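Local coordinates for putative 4-hydroxybenzoyl-CoA thioesterase (Geobacillus stearothermophilus, PDB 2OIW) that probably hydrolyses acyl-CoA thioesters, possibly 4-hydroxybenzoyl-CoA, as a thioesterase of the hotdog-fold superfamily, at the interface of chains A and B. Sequence-based numbering; all coordinates share one arbitrary frame. Chains: chain A/B, putative 4-hydroxybenzoyl-CoA thioesterase.

The interface of chains A and B. Residues chain A 28, 57-62; chain B 56-60.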
loop_
_atom_site.group_PDB
_atom_site.type_symbol
_atom_site.label_atom_id
_atom_site.label_comp_id
_atom_site.label_asym_id
_atom_site.label_seq_id
_atom_site.Cartn_x
_atom_site.Cartn_y
_atom_site.Cartn_z
ATOM N N PRO A 28 -1.862 2.333 -10.440
ATOM C CA PRO A 28 -3.251 1.952 -10.305
ATOM C C PRO A 28 -3.922 2.558 -9.068
ATOM O O PRO A 28 -5.140 2.699 -9.056
ATOM C CB PRO A 28 -3.180 0.422 -10.202
ATOM C CG PRO A 28 -1.965 0.067 -10.948
ATOM C CD PRO A 28 -0.989 1.150 -10.595
ATOM N N ARG A 57 -11.057 -5.368 -16.017
ATOM C CA ARG A 57 -9.788 -5.295 -16.737
ATOM C C ARG A 57 -9.055 -3.960 -16.519
ATOM O O ARG A 57 -9.685 -2.920 -16.398
ATOM C CB ARG A 57 -10.030 -5.553 -18.231
ATOM C CG ARG A 57 -8.775 -5.477 -19.090
ATOM C CD ARG A 57 -9.023 -5.862 -20.531
ATOM N NE ARG A 57 -7.810 -5.712 -21.355
ATOM C CZ ARG A 57 -6.755 -6.546 -21.385
ATOM N NH1 ARG A 57 -6.691 -7.636 -20.601
ATOM N NH2 ARG A 57 -5.742 -6.283 -22.215
HETATM N N MSE A 58 -7.728 -3.985 -16.475
HETATM C CA MSE A 58 -6.957 -2.730 -16.552
HETATM C C MSE A 58 -5.704 -2.871 -17.413
HETATM O O MSE A 58 -5.132 -3.953 -17.520
HETATM C CB MSE A 58 -6.557 -2.230 -15.171
HETATM C CG MSE A 58 -5.246 -2.872 -14.661
HETATM SE SE MSE A 58 -4.542 -1.997 -13.054
HETATM C CE MSE A 58 -6.179 -1.844 -11.972
ATOM N N GLU A 59 -5.291 -1.765 -18.012
ATOM C CA GLU A 59 -4.029 -1.691 -18.756
ATOM C C GLU A 59 -3.362 -0.375 -18.444
ATOM O O GLU A 59 -4.053 0.638 -18.298
ATOM C CB GLU A 59 -4.257 -1.798 -20.282
ATOM C CG GLU A 59 -5.706 -1.821 -20.698
ATOM C CD GLU A 59 -5.920 -2.081 -22.185
ATOM O OE1 GLU A 59 -5.285 -1.382 -23.004
ATOM O OE2 GLU A 59 -6.736 -2.983 -22.520
ATOM N N VAL A 60 -2.030 -0.377 -18.338
ATOM C CA VAL A 60 -1.285 0.846 -18.017
ATOM C C VAL A 60 -0.038 0.849 -18.871
ATOM O O VAL A 60 0.635 -0.195 -18.980
ATOM C CB VAL A 60 -0.903 0.920 -16.513
ATOM C CG1 VAL A 60 0.018 2.097 -16.236
ATOM C CG2 VAL A 60 -2.145 0.973 -15.608
ATOM N N ASP A 61 0.218 1.984 -19.516
ATOM C CA ASP A 61 1.488 2.242 -20.189
ATOM C C ASP A 61 2.283 3.203 -19.312
ATOM O O ASP A 61 1.785 4.265 -18.944
ATOM C CB ASP A 61 1.301 2.855 -21.599
ATOM C CG ASP A 61 0.805 1.834 -22.652
ATOM O OD1 ASP A 61 1.043 0.601 -22.552
ATOM O OD2 ASP A 61 0.209 2.278 -23.646
ATOM N N TYR A 62 3.511 2.815 -18.971
ATOM C CA TYR A 62 4.395 3.630 -18.140
ATOM C C TYR A 62 5.301 4.405 -19.085
ATOM O O TYR A 62 6.226 3.835 -19.648
ATOM C CB TYR A 62 5.191 2.725 -17.184
ATOM C CG TYR A 62 4.304 2.031 -16.138
ATOM C CD1 TYR A 62 4.031 2.651 -14.897
ATOM C CD2 TYR A 62 3.748 0.767 -16.382
ATOM C CE1 TYR A 62 3.220 2.024 -13.929
ATOM C CE2 TYR A 62 2.947 0.131 -15.424
ATOM C CZ TYR A 62 2.688 0.780 -14.200
ATOM O OH TYR A 62 1.889 0.186 -13.256
ATOM N N ILE B 56 7.400 -1.185 -18.426
ATOM C CA ILE B 56 6.877 -0.225 -19.401
ATOM C C ILE B 56 5.390 -0.393 -19.716
ATOM O O ILE B 56 4.759 0.513 -20.228
ATOM C CB ILE B 56 7.731 -0.139 -20.688
ATOM C CG1 ILE B 56 7.773 -1.465 -21.432
ATOM C CG2 ILE B 56 9.189 0.320 -20.356
ATOM C CD1 ILE B 56 8.130 -1.291 -22.910
ATOM N N ARG B 57 4.833 -1.535 -19.353
ATOM C CA ARG B 57 3.444 -1.773 -19.587
ATOM C C ARG B 57 2.953 -2.981 -18.800
ATOM O O ARG B 57 3.717 -3.909 -18.501
ATOM C CB ARG B 57 3.183 -1.935 -21.082
ATOM C CG ARG B 57 2.869 -3.315 -21.540
ATOM C CD ARG B 57 2.035 -3.264 -22.811
ATOM N NE ARG B 57 0.989 -2.241 -22.709
ATOM C CZ ARG B 57 -0.325 -2.481 -22.607
ATOM N NH1 ARG B 57 -0.785 -3.726 -22.586
ATOM N NH2 ARG B 57 -1.181 -1.465 -22.534
HETATM N N MSE B 58 1.669 -2.944 -18.467
HETATM C CA MSE B 58 1.033 -4.029 -17.745
HETATM C C MSE B 58 -0.411 -4.109 -18.175
HETATM O O MSE B 58 -1.030 -3.093 -18.491
HETATM C CB MSE B 58 1.115 -3.800 -16.234
HETATM C CG MSE B 58 -0.150 -3.229 -15.637
HETATM SE SE MSE B 58 -0.147 -3.218 -13.692
HETATM C CE MSE B 58 -1.060 -1.497 -13.479
ATOM N N GLU B 59 -0.945 -5.324 -18.154
ATOM C CA GLU B 59 -2.381 -5.525 -18.250
ATOM C C GLU B 59 -2.822 -6.625 -17.323
ATOM O O GLU B 59 -2.094 -7.592 -17.098
ATOM C CB GLU B 59 -2.781 -5.874 -19.684
ATOM C CG GLU B 59 -1.777 -6.698 -20.380
ATOM C CD GLU B 59 -2.019 -6.825 -21.868
ATOM O OE1 GLU B 59 -2.071 -5.788 -22.576
ATOM O OE2 GLU B 59 -2.134 -7.973 -22.328
ATOM N N VAL B 60 -4.037 -6.490 -16.806
ATOM C CA VAL B 60 -4.567 -7.439 -15.829
ATOM C C VAL B 60 -6.028 -7.693 -16.132
ATOM O O VAL B 60 -6.811 -6.747 -16.294
ATOM C CB VAL B 60 -4.491 -6.902 -14.399
ATOM C CG1 VAL B 60 -5.104 -7.919 -13.438
ATOM C CG2 VAL B 60 -3.029 -6.603 -13.975
HETATM O O HOH W 1 5.094 2.578 -22.129
#
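Strand 53-62 of chain A runs antiparallel to strand 53-62 of chain B, with A:Pro28 of helix 27-34 only at the margin. The backbones of A:Glu59 and B:Glu59 face each other at the two-fold axis. Around them A:Met58 and B:Val60 exchange two backbone hydrogen bonds, with A:Met58 N 2.9 Å from B:Val60 O. A:Val60 and B:Met58 do the same, A:Val60 N lying 2.9 Å from B:Met58 O. Farther along, A:Tyr62 N donates to B:Ile56 O at 2.9 Å, from well above the carbonyl plane. A water joins that same oxygen to A:Tyr62 O.

Odd-numbered side chains form a charged face. B:Arg57 bends at chi3 (-43°) and turns its guanidinium edge to A:Asp61. NE (2.8 Å) and NH2 (3.0 Å) of B:Arg57 both bind A:Asp61 OD1, in the guanidinium plane. The carboxylate plane is turned 65° from it. NE meets OD1 nearly along its C-O axis, NH2 from above the carboxylate plane. A:Arg57 is extended, with CG anti to the backbone N (chi1 179°). Its NE makes a salt bridge to A:Glu59 OE2 at 3.2 Å, while NH2 forms a looser one with B:Glu59 OE1. These alternating charges may offset repulsion between like groups.

Residues 58, 60 and 62 line the other face. B:Met58 crosses A:Met58 obliquely (both selenomethionine), its CE 3.5 Å from the selenium SE of A:Met58. The same methyl, B:Met58 CE, packs tightly on A:Val60 CG2 (3.4 Å) and lies near the A:Tyr62 hydroxyl. A:Val60 CG1 sits over the rim of one face of the A:Tyr62 ring. The paired strands join both subunits' sheets into one, with helix 27-34 on its apolar face, as in hotdog-fold dimers, and so probably form the basic dimer.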